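Local coordinates for protein oxaloacetate acetyl hydrolase (Cryphonectria parasitica, PDB 3LYE) that belongs to the phosphoenolpyruvate phosphomutase family of TIM-barrel proteins, forms a four-chain assembly and carries bound calcium ions in the crystal, at residues Ile103-Thr108 and Leu146-Ala151; Ala167-Leu172 and Glu178-Arg183; Glu204-Ala209 and Met239-Met244. One frame throughout, in Å; residues are numbered along the deposited sequence.

Interaction 1. Residues Ile103-Thr108 and Leu146-Ala151; sequences IMVART and LVRIRA
This is an apolar helix-helix contact on the outer layer of a TIM barrel, made largely by small side chains, with Val105 and Ala106 of helix 102-114 meeting Ala151 and the backbone and CB of Arg148 on helix 142-158. Each helix follows a barrel strand, 91-94 and 119-122 respectively. Their similar sense is measured directly: the N-to-C directions of the two short segments differ by 38° (crossing angle -38°), and the axes approach to 8.7 Å. Ala106 and Ala151 mark the closest backbone pair, with CA atoms 5.6 Å apart, a separation that alanines on both sides allow.

Val105 does most of the touching. Its CB is directed at the opposite helix, and CG1 stands anti to the backbone N (chi1 172°), which sends that methyl to the carbonyl O of Arg148 at 3.5 Å. The same CG1 lies 4.1 Å from Ala151 CB, whose own bond from the backbone faces back across the interface. The other branch, CG2, sits 4.3 Å from Arg148 CB; the two methyls thereby touch residues three apart, Arg148 and Ala151, on one turn of helix 142-158. Ala106 adds a looser contact from its CB to Ala151 O, at 4.4 Å. The buried area is modest, 172 Å² for both sides together, and between the two segments no hydrogen bond or salt bridge forms. The guanidinium of Arg148 leads away to the carbonyl oxygens of Glu123 and Gln125.

Around this pair, Pro102 packs on Val147 and Ala151, and Val105 and Ala106 extend the helix contact to Ala152 and Thr155. Helix 71-82 covers Met104 and Thr108 through Leu71, and Val294 and Ala298 of the second subunit lie against Ala106 and Ala151.

Interaction 2. Residues Ala167-Leu172 and Glu178-Arg183; sequences ARTDAL and EECIER
After strand 164-169 the chain turns at Thr169-Leu172 and passes beside helix 177-189, bringing the CA atoms of Ala171 and Cys180 to 5.8 Å. Cys180 fills the join: its SG, turned beside its own backbone N and anti to the carbonyl carbon (chi1 -74°), comes within 3.1 Å of Leu172 N and 3.8 Å of Leu172 CB. On the strand side, Thr169 CG2 packs against Cys180 CB at 3.9 Å.

The hydroxyl branch of the threonine works differently. OG1 accepts from Ala171 N at 3.2 Å with an N-H...O angle of 158°, an ST turn that ties the end of the strand to the loop, and it is also hydrogen-bonded to Asp124 OD1. This is a beta-alpha unit of the TIM barrel, in which the loop leaving the C-terminal end of a strand leads into the helices that cover the barrel.

Arg183 crosses Thr169 at about a right angle, its extended chain passing CD 3.6 Å from Thr169 OG1. Ala171 CB lies over one face of the guanidinium, whose rotation is limited by bonds at all three nitrogens. At its edge, NE makes a salt-bridging hydrogen bond to Glu179 OE1, in the guanidinium plane, 2.8 Å long and 164° at the hydrogen, reaching the anti lone pair of the carboxylate. NH1 forms a salt bridge with Asp124 OD1, and NH2 is hydrogen-bonded to Val140 O.

Interaction 3. Residues Glu204-Ala209 and Met239-Met244; sequences EQAAAA and MGFRIM
Ala206 of helix 203-213 is met by two side chains, Met239 and Phe241, on either side of Gly240, the residue with positive phi in the Schellman motif that closes helix 233-239 before strand 243-247 of the TIM barrel. Met239 SD lies 3.8 Å from Ala206 CB, and one bond back along the side chain Met239 CG lies 4.0 Å from Ala207 CB. The methionine thus runs alongside two successive alanines. Ala207 and Met239 are also the nearest backbone pair, with CA atoms 5.1 Å apart.

The Phe241 ring presents its edge: Ala206 CB sits in the ring plane, 3.9 Å from CE2, and Met239 SD also lies at that rim. Ala206 O approaches obliquely, 3.7 Å from Phe241 CZ.

One shell out, the backbone and one torsion set these two side chains. Gly240, with a phi of 103°, leaves the helix after two bonds back into its last turn. The ring of the next residue, carried on a CG that stands beside the backbone N (chi1 -77°), brings Phe241 CE2 and CZ to Ala206. Leu220 of strand 219-223 packs on both Met239 and Phe241, and Ile231 touches the methionine. At the partly exposed margin, a water links the two segments, donating to Ala207 O at 2.6 Å and to Met239 O at 2.8 Å.

The three contacts follow one another along the chain and around the barrel. Interactions 1 and 2, with centres 18 Å apart, touch through Ile149 CD1 and Ala167 CB at 4.0 Å, where helix 142-158 backs onto strand 164-169. Interactions 2 and 3 are closer, 14 Å between centres, and meet twice: Leu172 CD2 lies 3.6 Å from Gln205 OE1, and Ile181 CD1 lies 4.2 Å from Ala209 CA. Interactions 1 and 3 stay separate, their nearest atoms about 14 Å apart. The side chains of Arg148 and Thr169 are about 11 and 13 Å from a bound calcium ion, too far to coordinate it.

Interaction 1. Residues Ile103-Thr108 and Leu146-Ala151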
loop_
_atom_site.group_PDB
_atom_site.type_symbol
_atom_site.label_atom_id
_atom_site.label_comp_id
_atom_site.label_asym_id
_atom_site.label_seq_id
_atom_site.Cartn_x
_atom_site.Cartn_y
_atom_site.Cartn_z
ATOM N N ILE A 103 -4.916 14.949 -15.491
ATOM C CA ILE A 103 -5.444 14.747 -14.147
ATOM C C ILE A 103 -4.441 13.956 -13.297
ATOM O O ILE A 103 -4.234 14.258 -12.133
ATOM C CB ILE A 103 -6.791 14.067 -14.202
ATOM C CG1 ILE A 103 -7.831 15.034 -14.789
ATOM C CG2 ILE A 103 -7.203 13.550 -12.838
ATOM C CD1 ILE A 103 -9.111 14.356 -15.180
ATOM N N MET A 104 -3.831 12.959 -13.927
ATOM C CA MET A 104 -2.836 12.126 -13.250
ATOM C C MET A 104 -1.498 12.837 -13.086
ATOM O O MET A 104 -0.829 12.651 -12.080
ATOM C CB MET A 104 -2.691 10.786 -13.952
ATOM C CG MET A 104 -3.784 9.792 -13.610
ATOM S SD MET A 104 -3.927 9.399 -11.861
ATOM C CE MET A 104 -2.274 8.839 -11.507
ATOM N N VAL A 105 -1.110 13.654 -14.062
ATOM C CA VAL A 105 0.129 14.411 -13.945
ATOM C C VAL A 105 0.018 15.298 -12.707
ATOM O O VAL A 105 0.912 15.396 -11.892
ATOM C CB VAL A 105 0.403 15.240 -15.182
ATOM C CG1 VAL A 105 1.590 16.147 -14.951
ATOM C CG2 VAL A 105 0.612 14.344 -16.403
ATOM N N ALA A 106 -1.100 16.017 -12.619
ATOM C CA ALA A 106 -1.357 16.894 -11.487
ATOM C C ALA A 106 -1.382 16.126 -10.171
ATOM O O ALA A 106 -0.790 16.556 -9.185
ATOM C CB ALA A 106 -2.670 17.631 -11.686
ATOM N N ARG A 107 -2.061 14.985 -10.153
ATOM C CA ARG A 107 -2.129 14.160 -8.946
ATOM C C ARG A 107 -0.727 13.746 -8.507
ATOM O O ARG A 107 -0.411 13.782 -7.351
ATOM C CB ARG A 107 -2.985 12.930 -9.229
ATOM C CG ARG A 107 -3.174 12.059 -8.002
ATOM C CD ARG A 107 -4.217 10.988 -8.301
ATOM N NE ARG A 107 -4.415 10.062 -7.186
ATOM C CZ ARG A 107 -5.158 10.339 -6.117
ATOM N NH1 ARG A 107 -5.807 11.484 -6.024
ATOM N NH2 ARG A 107 -5.233 9.458 -5.124
ATOM N N THR A 108 0.103 13.360 -9.468
ATOM C CA THR A 108 1.461 12.937 -9.187
ATOM C C THR A 108 2.262 14.076 -8.560
ATOM O O THR A 108 2.922 13.894 -7.545
ATOM C CB THR A 108 2.143 12.431 -10.481
ATOM O OG1 THR A 108 1.447 11.272 -10.983
ATOM C CG2 THR A 108 3.588 12.055 -10.211
ATOM N N LEU A 146 3.516 19.414 -23.840
ATOM C CA LEU A 146 3.270 20.662 -23.130
ATOM C C LEU A 146 2.030 20.568 -22.254
ATOM O O LEU A 146 1.971 21.262 -21.244
ATOM C CB LEU A 146 3.267 21.855 -24.054
ATOM C CG LEU A 146 4.584 22.068 -24.770
ATOM C CD1 LEU A 146 4.435 23.173 -25.810
ATOM C CD2 LEU A 146 5.686 22.376 -23.800
ATOM N N VAL A 147 1.065 19.727 -22.618
ATOM C CA VAL A 147 -0.124 19.512 -21.788
ATOM C C VAL A 147 0.395 18.945 -20.435
ATOM O O VAL A 147 -0.068 19.336 -19.365
ATOM C CB VAL A 147 -1.120 18.528 -22.443
ATOM C CG1 VAL A 147 -2.153 18.078 -21.438
ATOM C CG2 VAL A 147 -1.802 19.190 -23.604
ATOM N N ARG A 148 1.333 17.999 -20.493
ATOM C CA ARG A 148 1.888 17.420 -19.268
ATOM C C ARG A 148 2.628 18.483 -18.460
ATOM O O ARG A 148 2.407 18.634 -17.241
ATOM C CB ARG A 148 2.801 16.189 -19.595
ATOM C CG ARG A 148 2.011 15.199 -20.532
ATOM C CD ARG A 148 2.047 13.684 -20.535
ATOM N NE ARG A 148 3.206 13.248 -21.180
ATOM C CZ ARG A 148 3.534 12.105 -21.826
ATOM N NH1 ARG A 148 2.721 11.148 -22.350
ATOM N NH2 ARG A 148 4.810 12.050 -22.090
ATOM N N ILE A 149 3.482 19.261 -19.114
ATOM C CA ILE A 149 4.236 20.267 -18.401
ATOM C C ILE A 149 3.285 21.292 -17.759
ATOM O O ILE A 149 3.439 21.652 -16.597
ATOM C CB ILE A 149 5.255 20.962 -19.312
ATOM C CG1 ILE A 149 6.275 19.961 -19.887
ATOM C CG2 ILE A 149 5.967 22.055 -18.565
ATOM C CD1 ILE A 149 7.122 19.283 -18.853
ATOM N N ARG A 150 2.301 21.741 -18.517
ATOM C CA ARG A 150 1.336 22.718 -18.041
ATOM C C ARG A 150 0.610 22.241 -16.807
ATOM O O ARG A 150 0.420 22.995 -15.856
ATOM C CB ARG A 150 0.311 22.982 -19.178
ATOM C CG ARG A 150 -0.482 24.216 -19.171
ATOM C CD ARG A 150 -1.198 24.427 -20.523
ATOM N NE ARG A 150 -0.276 24.693 -21.625
ATOM C CZ ARG A 150 -0.209 24.008 -22.764
ATOM N NH1 ARG A 150 -1.006 22.990 -23.014
ATOM N NH2 ARG A 150 0.678 24.353 -23.676
ATOM N N ALA A 151 0.160 20.994 -16.840
ATOM C CA ALA A 151 -0.544 20.434 -15.695
ATOM C C ALA A 151 0.340 20.418 -14.445
ATOM O O ALA A 151 -0.089 20.745 -13.347
ATOM C CB ALA A 151 -1.074 19.042 -16.017
#

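Interaction 2. Residues Ala167-Leu172 and Glu178-Arg183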
loop_
_atom_site.group_PDB
_atom_site.type_symbol
_atom_site.label_atom_id
_atom_site.label_comp_id
_atom_site.label_asym_id
_atom_site.label_seq_id
_atom_site.Cartn_x
_atom_site.Cartn_y
_atom_site.Cartn_z
ATOM N N ALA A 167 11.967 19.337 -16.941
ATOM C CA ALA A 167 11.373 18.930 -18.198
ATOM C C ALA A 167 12.359 18.060 -18.941
ATOM O O ALA A 167 13.401 18.539 -19.369
ATOM C CB ALA A 167 11.002 20.144 -19.060
ATOM N N ARG A 168 12.012 16.797 -19.103
ATOM C CA ARG A 168 12.853 15.838 -19.817
ATOM C C ARG A 168 12.312 15.560 -21.214
ATOM O O ARG A 168 11.102 15.426 -21.392
ATOM C CB ARG A 168 12.875 14.497 -19.054
ATOM C CG ARG A 168 13.442 13.323 -19.857
ATOM C CD ARG A 168 13.626 12.116 -18.984
ATOM N NE ARG A 168 13.710 10.920 -19.796
ATOM C CZ ARG A 168 14.078 9.735 -19.333
ATOM N NH1 ARG A 168 14.451 9.600 -18.072
ATOM N NH2 ARG A 168 14.097 8.684 -20.136
ATOM N N THR A 169 13.224 15.491 -22.184
ATOM C CA THR A 169 12.855 15.165 -23.540
ATOM C C THR A 169 13.705 13.969 -23.953
ATOM O O THR A 169 14.930 13.946 -23.798
ATOM C CB THR A 169 12.956 16.296 -24.593
ATOM O OG1 THR A 169 12.579 15.768 -25.873
ATOM C CG2 THR A 169 14.309 16.868 -24.705
ATOM N N ASP A 170 13.002 13.002 -24.502
ATOM C CA ASP A 170 13.570 11.768 -25.006
ATOM C C ASP A 170 13.508 11.787 -26.536
ATOM O O ASP A 170 13.639 10.750 -27.167
ATOM C CB ASP A 170 12.725 10.606 -24.513
ATOM C CG ASP A 170 13.022 10.253 -23.086
ATOM O OD1 ASP A 170 14.099 9.685 -22.857
ATOM O OD2 ASP A 170 12.196 10.540 -22.203
ATOM N N ALA A 171 13.345 12.970 -27.125
ATOM C CA ALA A 171 13.247 13.103 -28.579
ATOM C C ALA A 171 14.533 13.039 -29.414
ATOM O O ALA A 171 14.448 12.992 -30.639
ATOM C CB ALA A 171 12.537 14.426 -28.914
ATOM N N LEU A 172 15.709 13.037 -28.802
ATOM C CA LEU A 172 16.941 13.008 -29.595
ATOM C C LEU A 172 17.067 11.932 -30.658
ATOM O O LEU A 172 17.360 12.233 -31.808
ATOM C CB LEU A 172 18.170 12.972 -28.691
ATOM C CG LEU A 172 19.510 13.174 -29.396
ATOM C CD1 LEU A 172 19.670 14.590 -29.929
ATOM C CD2 LEU A 172 20.632 12.854 -28.436
ATOM N N GLU A 178 17.777 19.545 -32.710
ATOM C CA GLU A 178 16.987 20.769 -32.824
ATOM C C GLU A 178 15.631 20.632 -32.166
ATOM O O GLU A 178 15.204 21.535 -31.465
ATOM C CB GLU A 178 16.784 21.170 -34.297
ATOM C CG GLU A 178 17.906 21.947 -34.935
ATOM C CD GLU A 178 17.530 22.423 -36.342
ATOM O OE1 GLU A 178 16.506 23.147 -36.487
ATOM O OE2 GLU A 178 18.260 22.066 -37.300
ATOM N N GLU A 179 14.939 19.524 -32.423
ATOM C CA GLU A 179 13.624 19.276 -31.844
ATOM C C GLU A 179 13.725 19.270 -30.317
ATOM O O GLU A 179 12.867 19.831 -29.650
ATOM C CB GLU A 179 13.059 17.951 -32.336
ATOM C CG GLU A 179 11.718 17.561 -31.755
ATOM C CD GLU A 179 10.625 18.557 -32.056
ATOM O OE1 GLU A 179 9.640 18.640 -31.304
ATOM O OE2 GLU A 179 10.737 19.255 -33.069
ATOM N N CYS A 180 14.784 18.668 -29.775
ATOM C CA CYS A 180 14.960 18.619 -28.327
ATOM C C CYS A 180 15.072 20.011 -27.769
ATOM O O CYS A 180 14.430 20.330 -26.775
ATOM C CB CYS A 180 16.220 17.851 -27.938
ATOM S SG CYS A 180 16.072 16.084 -28.145
ATOM N N ILE A 181 15.885 20.845 -28.407
ATOM C CA ILE A 181 16.085 22.215 -27.966
ATOM C C ILE A 181 14.774 23.006 -28.022
ATOM O O ILE A 181 14.437 23.743 -27.085
ATOM C CB ILE A 181 17.179 22.915 -28.821
ATOM C CG1 ILE A 181 18.539 22.215 -28.644
ATOM C CG2 ILE A 181 17.330 24.356 -28.426
ATOM C CD1 ILE A 181 18.970 22.006 -27.179
ATOM N N GLU A 182 14.006 22.840 -29.093
ATOM C CA GLU A 182 12.744 23.570 -29.205
ATOM C C GLU A 182 11.753 23.081 -28.136
ATOM O O GLU A 182 10.977 23.872 -27.587
ATOM C CB GLU A 182 12.191 23.460 -30.626
ATOM C CG GLU A 182 13.159 24.040 -31.685
ATOM C CD GLU A 182 12.571 24.098 -33.079
ATOM O OE1 GLU A 182 11.448 23.588 -33.266
ATOM O OE2 GLU A 182 13.232 24.652 -33.989
ATOM N N ARG A 183 11.767 21.792 -27.832
ATOM C CA ARG A 183 10.860 21.259 -26.808
ATOM C C ARG A 183 11.210 21.784 -25.428
ATOM O O ARG A 183 10.338 22.083 -24.632
ATOM C CB ARG A 183 10.904 19.742 -26.763
ATOM C CG ARG A 183 10.149 19.126 -27.869
ATOM C CD ARG A 183 10.193 17.600 -27.894
ATOM N NE ARG A 183 9.370 17.157 -28.999
ATOM C CZ ARG A 183 8.385 16.270 -28.948
ATOM N NH1 ARG A 183 8.115 15.599 -27.844
ATOM N NH2 ARG A 183 7.678 16.020 -30.038
#

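Interaction 3. Residues Glu204-Ala209 and Met239-Met244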
loop_
_atom_site.group_PDB
_atom_site.type_symbol
_atom_site.label_atom_id
_atom_site.label_comp_id
_atom_site.label_asym_id
_atom_site.label_seq_id
_atom_site.Cartn_x
_atom_site.Cartn_y
_atom_site.Cartn_z
ATOM N N GLU A 204 30.415 16.835 -26.914
ATOM C CA GLU A 204 30.268 18.071 -27.652
ATOM C C GLU A 204 28.802 18.465 -27.673
ATOM O O GLU A 204 28.456 19.613 -27.466
ATOM C CB GLU A 204 30.808 17.889 -29.085
ATOM C CG GLU A 204 30.285 18.904 -30.087
ATOM C CD GLU A 204 31.039 18.921 -31.421
ATOM O OE1 GLU A 204 30.563 19.639 -32.324
ATOM O OE2 GLU A 204 32.101 18.274 -31.577
ATOM N N GLN A 205 27.944 17.484 -27.895
ATOM C CA GLN A 205 26.521 17.723 -27.949
ATOM C C GLN A 205 25.987 18.155 -26.593
ATOM O O GLN A 205 25.122 19.018 -26.520
ATOM C CB GLN A 205 25.837 16.476 -28.454
ATOM C CG GLN A 205 24.395 16.590 -28.717
ATOM C CD GLN A 205 23.867 15.265 -29.156
ATOM O OE1 GLN A 205 23.898 14.298 -28.396
ATOM N NE2 GLN A 205 23.408 15.191 -30.401
ATOM N N ALA A 206 26.537 17.591 -25.519
ATOM C CA ALA A 206 26.085 17.952 -24.174
ATOM C C ALA A 206 26.400 19.422 -23.872
ATOM O O ALA A 206 25.533 20.155 -23.391
ATOM C CB ALA A 206 26.732 17.049 -23.120
ATOM N N ALA A 207 27.617 19.860 -24.197
ATOM C CA ALA A 207 28.011 21.241 -23.932
ATOM C C ALA A 207 27.216 22.239 -24.757
ATOM O O ALA A 207 26.943 23.367 -24.312
ATOM C CB ALA A 207 29.499 21.432 -24.188
ATOM N N ALA A 208 26.826 21.809 -25.952
ATOM C CA ALA A 208 26.062 22.659 -26.855
ATOM C C ALA A 208 24.644 22.847 -26.369
ATOM O O ALA A 208 24.078 23.931 -26.526
ATOM C CB ALA A 208 26.067 22.080 -28.252
ATOM N N ALA A 209 24.050 21.810 -25.798
ATOM C CA ALA A 209 22.683 21.945 -25.309
ATOM C C ALA A 209 22.688 22.958 -24.164
ATOM O O ALA A 209 21.790 23.794 -24.047
ATOM C CB ALA A 209 22.147 20.616 -24.827
ATOM N N MET A 239 31.140 22.111 -18.304
ATOM C CA MET A 239 30.203 22.221 -19.440
ATOM C C MET A 239 29.067 23.189 -19.086
ATOM O O MET A 239 28.372 23.674 -19.977
ATOM C CB MET A 239 29.532 20.864 -19.749
ATOM C CG MET A 239 30.368 19.905 -20.615
ATOM S SD MET A 239 29.531 18.317 -20.920
ATOM C CE MET A 239 29.126 17.693 -19.304
ATOM N N GLY A 240 28.845 23.417 -17.789
ATOM C CA GLY A 240 27.801 24.318 -17.319
ATOM C C GLY A 240 26.520 23.715 -16.760
ATOM O O GLY A 240 25.580 24.446 -16.484
ATOM N N PHE A 241 26.456 22.401 -16.650
ATOM C CA PHE A 241 25.271 21.753 -16.109
ATOM C C PHE A 241 25.099 22.185 -14.656
ATOM O O PHE A 241 26.078 22.476 -13.980
ATOM C CB PHE A 241 25.416 20.222 -16.195
ATOM C CG PHE A 241 25.179 19.661 -17.577
ATOM C CD1 PHE A 241 23.893 19.489 -18.050
ATOM C CD2 PHE A 241 26.237 19.305 -18.391
ATOM C CE1 PHE A 241 23.662 19.018 -19.312
ATOM C CE2 PHE A 241 26.016 18.798 -19.654
ATOM C CZ PHE A 241 24.732 18.653 -20.112
ATOM N N ARG A 242 23.860 22.209 -14.161
ATOM C CA ARG A 242 23.608 22.598 -12.769
ATOM C C ARG A 242 23.260 21.412 -11.879
ATOM O O ARG A 242 23.394 21.514 -10.679
ATOM C CB ARG A 242 22.533 23.676 -12.663
ATOM C CG ARG A 242 23.017 25.015 -13.203
ATOM C CD ARG A 242 24.299 25.563 -12.512
ATOM N NE ARG A 242 24.270 25.364 -11.088
ATOM C CZ ARG A 242 23.419 25.928 -10.237
ATOM N NH1 ARG A 242 22.543 26.833 -10.674
ATOM N NH2 ARG A 242 23.435 25.565 -8.946
ATOM N N ILE A 243 22.747 20.341 -12.467
ATOM C CA ILE A 243 22.425 19.145 -11.699
ATOM C C ILE A 243 22.928 17.949 -12.497
ATOM O O ILE A 243 22.875 17.968 -13.721
ATOM C CB ILE A 243 20.905 18.958 -11.444
ATOM C CG1 ILE A 243 20.309 20.234 -10.834
ATOM C CG2 ILE A 243 20.620 17.700 -10.583
ATOM C CD1 ILE A 243 18.774 20.198 -10.689
ATOM N N MET A 244 23.406 16.906 -11.810
ATOM C CA MET A 244 23.870 15.700 -12.484
ATOM C C MET A 244 23.351 14.551 -11.619
ATOM O O MET A 244 23.626 14.485 -10.423
ATOM C CB MET A 244 25.382 15.645 -12.597
ATOM C CG MET A 244 25.897 14.482 -13.384
ATOM S SD MET A 244 27.657 14.714 -13.672
ATOM C CE MET A 244 28.082 13.269 -14.643
HETATM O O HOH W 1 28.328 24.753 -22.533
#